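Local atomic coordinates of eukaryotic translation initiation factor 2A (Schizosaccharomyces pombe, PDB entry 3WJ9), a protein that probably directs methionyl-tRNAi to 40S ribosomal subunits in a codon-dependent manner, early in protein synthesis from a few specific mRNAs. Residues P27-N39 with Y51-G65. Sequence-based numbering, arbitrary orientation.
Sequences PPKFEAISEPARN and YATATQVVINDTESG
Y51 lies against I33, whose CG1 reaches the ring's edge near its plane, 3.4 Å from CE2. With CG set between the backbone N and the carbonyl carbon (chi1 64°), the ring extends along 30-37, passing A37 CB and ending with OH beside A32 CA. A52 pairs with a bulged partner: its O takes a nearly straight bond from R38 N (2.6 Å) and a weak one from N39 N, while its own N donates to N39 O at 2.8 Å. T53 turns CB to E35 CB (3.5 Å) and CG2 to I33. A54 CB sits 3.3 Å from R38 NH2, beside the guanidinium, whose NH1 makes a weak hydrogen bond to T76 O. Replacing R38 by a serine would probably leave A54 CB less covered and T76 O without this weak donor. V58 CG2 meets I33 CD1 at 3.5 Å, the two side chains running antiparallel past one another. N60 brings its amide to the edge of the F30 ring, the planes 67° apart, and ND2 bonds weakly to G65 O. S64 O accepts a hydrogen bond from K29 N (2.7 Å), in the type I turn P27-F30, and G65, where a CB would strike F30 CB and P27 O, lets that turn lie close. The R38-N39 pair facing A52 is a classic beta bulge, here where strand 37-42, an edge strand of a four-stranded antiparallel blade of the beta-propeller, pairs with 48-53 in a hairpin, with 27-36 laid along the blade.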
loop_
_atom_site.group_PDB
_atom_site.type_symbol
_atom_site.label_atom_id
_atom_site.label_comp_id
_atom_site.label_asym_id
_atom_site.label_seq_id
_atom_site.Cartn_x
_atom_site.Cartn_y
_atom_site.Cartn_z
ATOM N N PRO A 27 8.051 19.248 -14.263
ATOM C CA PRO A 27 7.098 19.667 -15.297
ATOM C C PRO A 27 6.731 21.144 -15.143
ATOM O O PRO A 27 6.358 21.564 -14.049
ATOM C CB PRO A 27 5.888 18.753 -15.061
ATOM C CG PRO A 27 6.055 18.228 -13.670
ATOM C CD PRO A 27 7.529 18.136 -13.452
ATOM N N PRO A 28 6.821 21.914 -16.241
ATOM C CA PRO A 28 6.854 23.384 -16.285
ATOM C C PRO A 28 5.793 24.105 -15.452
ATOM O O PRO A 28 6.094 25.147 -14.870
ATOM C CB PRO A 28 6.644 23.690 -17.776
ATOM C CG PRO A 28 6.048 22.447 -18.353
ATOM C CD PRO A 28 6.692 21.339 -17.590
ATOM N N LYS A 29 4.580 23.566 -15.392
ATOM C CA LYS A 29 3.477 24.262 -14.734
ATOM C C LYS A 29 3.365 23.941 -13.246
ATOM O O LYS A 29 2.311 24.145 -12.648
ATOM C CB LYS A 29 2.152 23.923 -15.423
ATOM C CG LYS A 29 2.124 24.215 -16.910
ATOM C CD LYS A 29 2.206 25.705 -17.181
ATOM C CE LYS A 29 2.117 25.991 -18.670
ATOM N NZ LYS A 29 2.184 27.448 -18.962
ATOM N N PHE A 30 4.443 23.451 -12.643
ATOM C CA PHE A 30 4.380 23.025 -11.246
ATOM C C PHE A 30 5.025 23.993 -10.258
ATOM O O PHE A 30 6.152 24.450 -10.451
ATOM C CB PHE A 30 5.026 21.648 -11.072
ATOM C CG PHE A 30 5.018 21.158 -9.650
ATOM C CD1 PHE A 30 3.871 20.614 -9.095
ATOM C CD2 PHE A 30 6.155 21.254 -8.862
ATOM C CE1 PHE A 30 3.861 20.169 -7.786
ATOM C CE2 PHE A 30 6.148 20.814 -7.553
ATOM C CZ PHE A 30 5.003 20.269 -7.014
ATOM N N GLU A 31 4.289 24.281 -9.189
ATOM C CA GLU A 31 4.811 25.001 -8.032
ATOM C C GLU A 31 3.926 24.712 -6.817
ATOM O O GLU A 31 2.717 24.523 -6.956
ATOM C CB GLU A 31 4.891 26.506 -8.308
ATOM C CG GLU A 31 5.296 27.333 -7.097
ATOM C CD GLU A 31 5.477 28.800 -7.420
ATOM O OE1 GLU A 31 4.632 29.609 -6.986
ATOM O OE2 GLU A 31 6.468 29.142 -8.096
ATOM N N ALA A 32 4.534 24.668 -5.633
ATOM C CA ALA A 32 3.825 24.309 -4.406
ATOM C C ALA A 32 3.070 25.486 -3.782
ATOM O O ALA A 32 3.086 26.596 -4.310
ATOM C CB ALA A 32 4.801 23.723 -3.397
ATOM N N ILE A 33 2.410 25.228 -2.653
ATOM C CA ILE A 33 1.664 26.258 -1.928
ATOM C C ILE A 33 2.604 27.078 -1.043
ATOM O O ILE A 33 3.711 26.636 -0.731
ATOM C CB ILE A 33 0.539 25.641 -1.042
ATOM C CG1 ILE A 33 -0.257 24.589 -1.808
ATOM C CG2 ILE A 33 -0.432 26.703 -0.542
ATOM C CD1 ILE A 33 -1.318 23.917 -0.957
ATOM N N SER A 34 2.160 28.277 -0.671
ATOM C CA SER A 34 2.817 29.103 0.338
ATOM C C SER A 34 3.276 28.295 1.547
ATOM O O SER A 34 4.433 28.375 1.960
ATOM C CB SER A 34 1.871 30.215 0.796
ATOM O OG SER A 34 2.434 30.967 1.855
ATOM N N GLU A 35 2.358 27.517 2.111
ATOM C CA GLU A 35 2.663 26.678 3.261
ATOM C C GLU A 35 3.618 25.552 2.886
ATOM O O GLU A 35 3.580 25.051 1.763
ATOM C CB GLU A 35 1.381 26.087 3.847
ATOM C CG GLU A 35 0.282 27.086 4.137
ATOM C CD GLU A 35 0.431 27.750 5.491
ATOM O OE1 GLU A 35 -0.597 28.169 6.063
ATOM O OE2 GLU A 35 1.571 27.854 5.986
ATOM N N PRO A 36 4.483 25.150 3.830
ATOM C CA PRO A 36 5.332 23.977 3.611
ATOM C C PRO A 36 4.491 22.709 3.520
ATOM O O PRO A 36 3.515 22.576 4.257
ATOM C CB PRO A 36 6.232 23.959 4.851
ATOM C CG PRO A 36 5.445 24.680 5.895
ATOM C CD PRO A 36 4.701 25.753 5.155
ATOM N N ALA A 37 4.852 21.799 2.623
ATOM C CA ALA A 37 4.110 20.554 2.472
ATOM C C ALA A 37 4.400 19.614 3.637
ATOM O O ALA A 37 5.501 19.620 4.190
ATOM C CB ALA A 37 4.448 19.886 1.153
ATOM N N ARG A 38 3.409 18.812 4.008
ATOM C CA ARG A 38 3.538 17.895 5.135
ATOM C C ARG A 38 3.266 16.456 4.715
ATOM O O ARG A 38 3.521 15.518 5.471
ATOM C CB ARG A 38 2.585 18.292 6.262
ATOM C CG ARG A 38 1.123 18.285 5.857
ATOM C CD ARG A 38 0.220 18.488 7.057
ATOM N NE ARG A 38 0.371 19.814 7.648
ATOM C CZ ARG A 38 -0.151 20.172 8.817
ATOM N NH1 ARG A 38 -0.856 19.301 9.527
ATOM N NH2 ARG A 38 0.038 21.399 9.280
ATOM N N ASN A 39 2.743 16.290 3.506
ATOM C CA ASN A 39 2.404 14.974 2.983
ATOM C C ASN A 39 2.246 15.030 1.468
ATOM O O ASN A 39 2.069 16.110 0.903
ATOM C CB ASN A 39 1.122 14.459 3.637
ATOM C CG ASN A 39 0.927 12.970 3.443
ATOM O OD1 ASN A 39 1.875 12.243 3.149
ATOM N ND2 ASN A 39 -0.305 12.506 3.613
ATOM N N TYR A 51 -0.544 16.934 -2.660
ATOM C CA TYR A 51 0.293 17.192 -1.498
ATOM C C TYR A 51 -0.453 18.037 -0.479
ATOM O O TYR A 51 -1.262 18.894 -0.835
ATOM C CB TYR A 51 1.602 17.868 -1.907
ATOM C CG TYR A 51 1.440 19.236 -2.523
ATOM C CD1 TYR A 51 1.296 19.384 -3.895
ATOM C CD2 TYR A 51 1.445 20.380 -1.737
ATOM C CE1 TYR A 51 1.150 20.630 -4.466
ATOM C CE2 TYR A 51 1.300 21.628 -2.300
ATOM C CZ TYR A 51 1.152 21.749 -3.665
ATOM O OH TYR A 51 1.004 22.991 -4.238
ATOM N N ALA A 52 -0.176 17.785 0.793
ATOM C CA ALA A 52 -0.888 18.455 1.865
ATOM C C ALA A 52 -0.033 19.517 2.532
ATOM O O ALA A 52 1.129 19.284 2.863
ATOM C CB ALA A 52 -1.362 17.442 2.890
ATOM N N THR A 53 -0.619 20.695 2.701
ATOM C CA THR A 53 -0.037 21.738 3.526
ATOM C C THR A 53 -1.033 22.037 4.637
ATOM O O THR A 53 -2.131 21.480 4.647
ATOM C CB THR A 53 0.278 23.010 2.721
ATOM O OG1 THR A 53 -0.940 23.677 2.366
ATOM C CG2 THR A 53 1.068 22.674 1.464
ATOM N N ALA A 54 -0.658 22.904 5.570
ATOM C CA ALA A 54 -1.530 23.232 6.692
ATOM C C ALA A 54 -2.851 23.837 6.228
ATOM O O ALA A 54 -3.917 23.477 6.724
ATOM C CB ALA A 54 -0.825 24.180 7.645
ATOM N N THR A 55 -2.774 24.752 5.269
ATOM C CA THR A 55 -3.945 25.503 4.835
ATOM C C THR A 55 -4.832 24.721 3.867
ATOM O O THR A 55 -6.051 24.685 4.027
ATOM C CB THR A 55 -3.529 26.831 4.165
ATOM O OG1 THR A 55 -2.647 27.550 5.035
ATOM C CG2 THR A 55 -4.743 27.694 3.870
ATOM N N GLN A 56 -4.215 24.102 2.864
ATOM C CA GLN A 56 -4.948 23.547 1.727
ATOM C C GLN A 56 -4.407 22.204 1.226
ATOM O O GLN A 56 -3.458 21.651 1.785
ATOM C CB GLN A 56 -4.939 24.560 0.577
ATOM C CG GLN A 56 -5.549 25.909 0.915
ATOM C CD GLN A 56 -5.222 26.998 -0.090
ATOM O OE1 GLN A 56 -4.686 26.733 -1.162
ATOM N NE2 GLN A 56 -5.527 28.243 0.270
ATOM N N VAL A 57 -5.037 21.678 0.177
ATOM C CA VAL A 57 -4.557 20.482 -0.513
ATOM C C VAL A 57 -4.642 20.701 -2.022
ATOM O O VAL A 57 -5.699 21.051 -2.544
ATOM C CB VAL A 57 -5.361 19.220 -0.131
ATOM C CG1 VAL A 57 -4.963 18.047 -1.018
ATOM C CG2 VAL A 57 -5.153 18.872 1.332
ATOM N N VAL A 58 -3.531 20.494 -2.723
ATOM C CA VAL A 58 -3.472 20.791 -4.151
ATOM C C VAL A 58 -3.290 19.542 -5.008
ATOM O O VAL A 58 -2.435 18.701 -4.732
ATOM C CB VAL A 58 -2.338 21.790 -4.460
ATOM C CG1 VAL A 58 -1.959 21.750 -5.930
ATOM C CG2 VAL A 58 -2.761 23.188 -4.067
ATOM N N ILE A 59 -4.111 19.431 -6.049
ATOM C CA ILE A 59 -4.026 18.326 -6.993
ATOM C C ILE A 59 -3.485 18.810 -8.339
ATOM O O ILE A 59 -4.066 19.693 -8.971
ATOM C CB ILE A 59 -5.398 17.663 -7.202
ATOM C CG1 ILE A 59 -5.999 17.264 -5.853
ATOM C CG2 ILE A 59 -5.272 16.462 -8.122
ATOM C CD1 ILE A 59 -7.330 16.550 -5.960
ATOM N N ASN A 60 -2.372 18.225 -8.772
ATOM C CA ASN A 60 -1.721 18.636 -10.012
ATOM C C ASN A 60 -1.818 17.585 -11.115
ATOM O O ASN A 60 -2.189 16.438 -10.866
ATOM C CB ASN A 60 -0.247 18.959 -9.751
ATOM C CG ASN A 60 -0.062 20.066 -8.734
ATOM O OD1 ASN A 60 0.011 19.814 -7.531
ATOM N ND2 ASN A 60 0.021 21.301 -9.212
ATOM N N ASP A 61 -1.485 17.992 -12.337
ATOM C CA ASP A 61 -1.380 17.077 -13.470
ATOM C C ASP A 61 0.073 16.653 -13.642
ATOM O O ASP A 61 0.943 17.485 -13.882
ATOM C CB ASP A 61 -1.904 17.734 -14.751
ATOM C CG ASP A 61 -1.705 16.865 -15.979
ATOM O OD1 ASP A 61 -1.741 15.623 -15.851
ATOM O OD2 ASP A 61 -1.508 17.429 -17.076
ATOM N N THR A 62 0.333 15.355 -13.528
ATOM C CA THR A 62 1.701 14.841 -13.526
ATOM C C THR A 62 2.437 15.026 -14.853
ATOM O O THR A 62 3.639 14.771 -14.940
ATOM C CB THR A 62 1.726 13.345 -13.166
ATOM O OG1 THR A 62 1.085 12.590 -14.202
ATOM C CG2 THR A 62 1.011 13.108 -11.849
ATOM N N GLU A 63 1.720 15.463 -15.882
ATOM C CA GLU A 63 2.332 15.698 -17.183
ATOM C C GLU A 63 2.858 17.124 -17.292
ATOM O O GLU A 63 4.018 17.344 -17.642
ATOM C CB GLU A 63 1.335 15.418 -18.309
ATOM C CG GLU A 63 1.870 14.477 -19.374
ATOM C CD GLU A 63 2.240 13.120 -18.812
ATOM O OE1 GLU A 63 1.326 12.309 -18.556
ATOM O OE2 GLU A 63 3.447 12.870 -18.611
ATOM N N SER A 64 2.005 18.093 -16.978
ATOM C CA SER A 64 2.375 19.497 -17.091
ATOM C C SER A 64 2.795 20.090 -15.749
ATOM O O SER A 64 3.556 21.053 -15.701
ATOM C CB SER A 64 1.215 20.303 -17.681
ATOM O OG SER A 64 0.043 20.161 -16.900
ATOM N N GLY A 65 2.309 19.502 -14.663
ATOM C CA GLY A 65 2.549 20.039 -13.336
ATOM C C GLY A 65 1.469 21.040 -12.983
ATOM O O GLY A 65 1.473 21.622 -11.899
#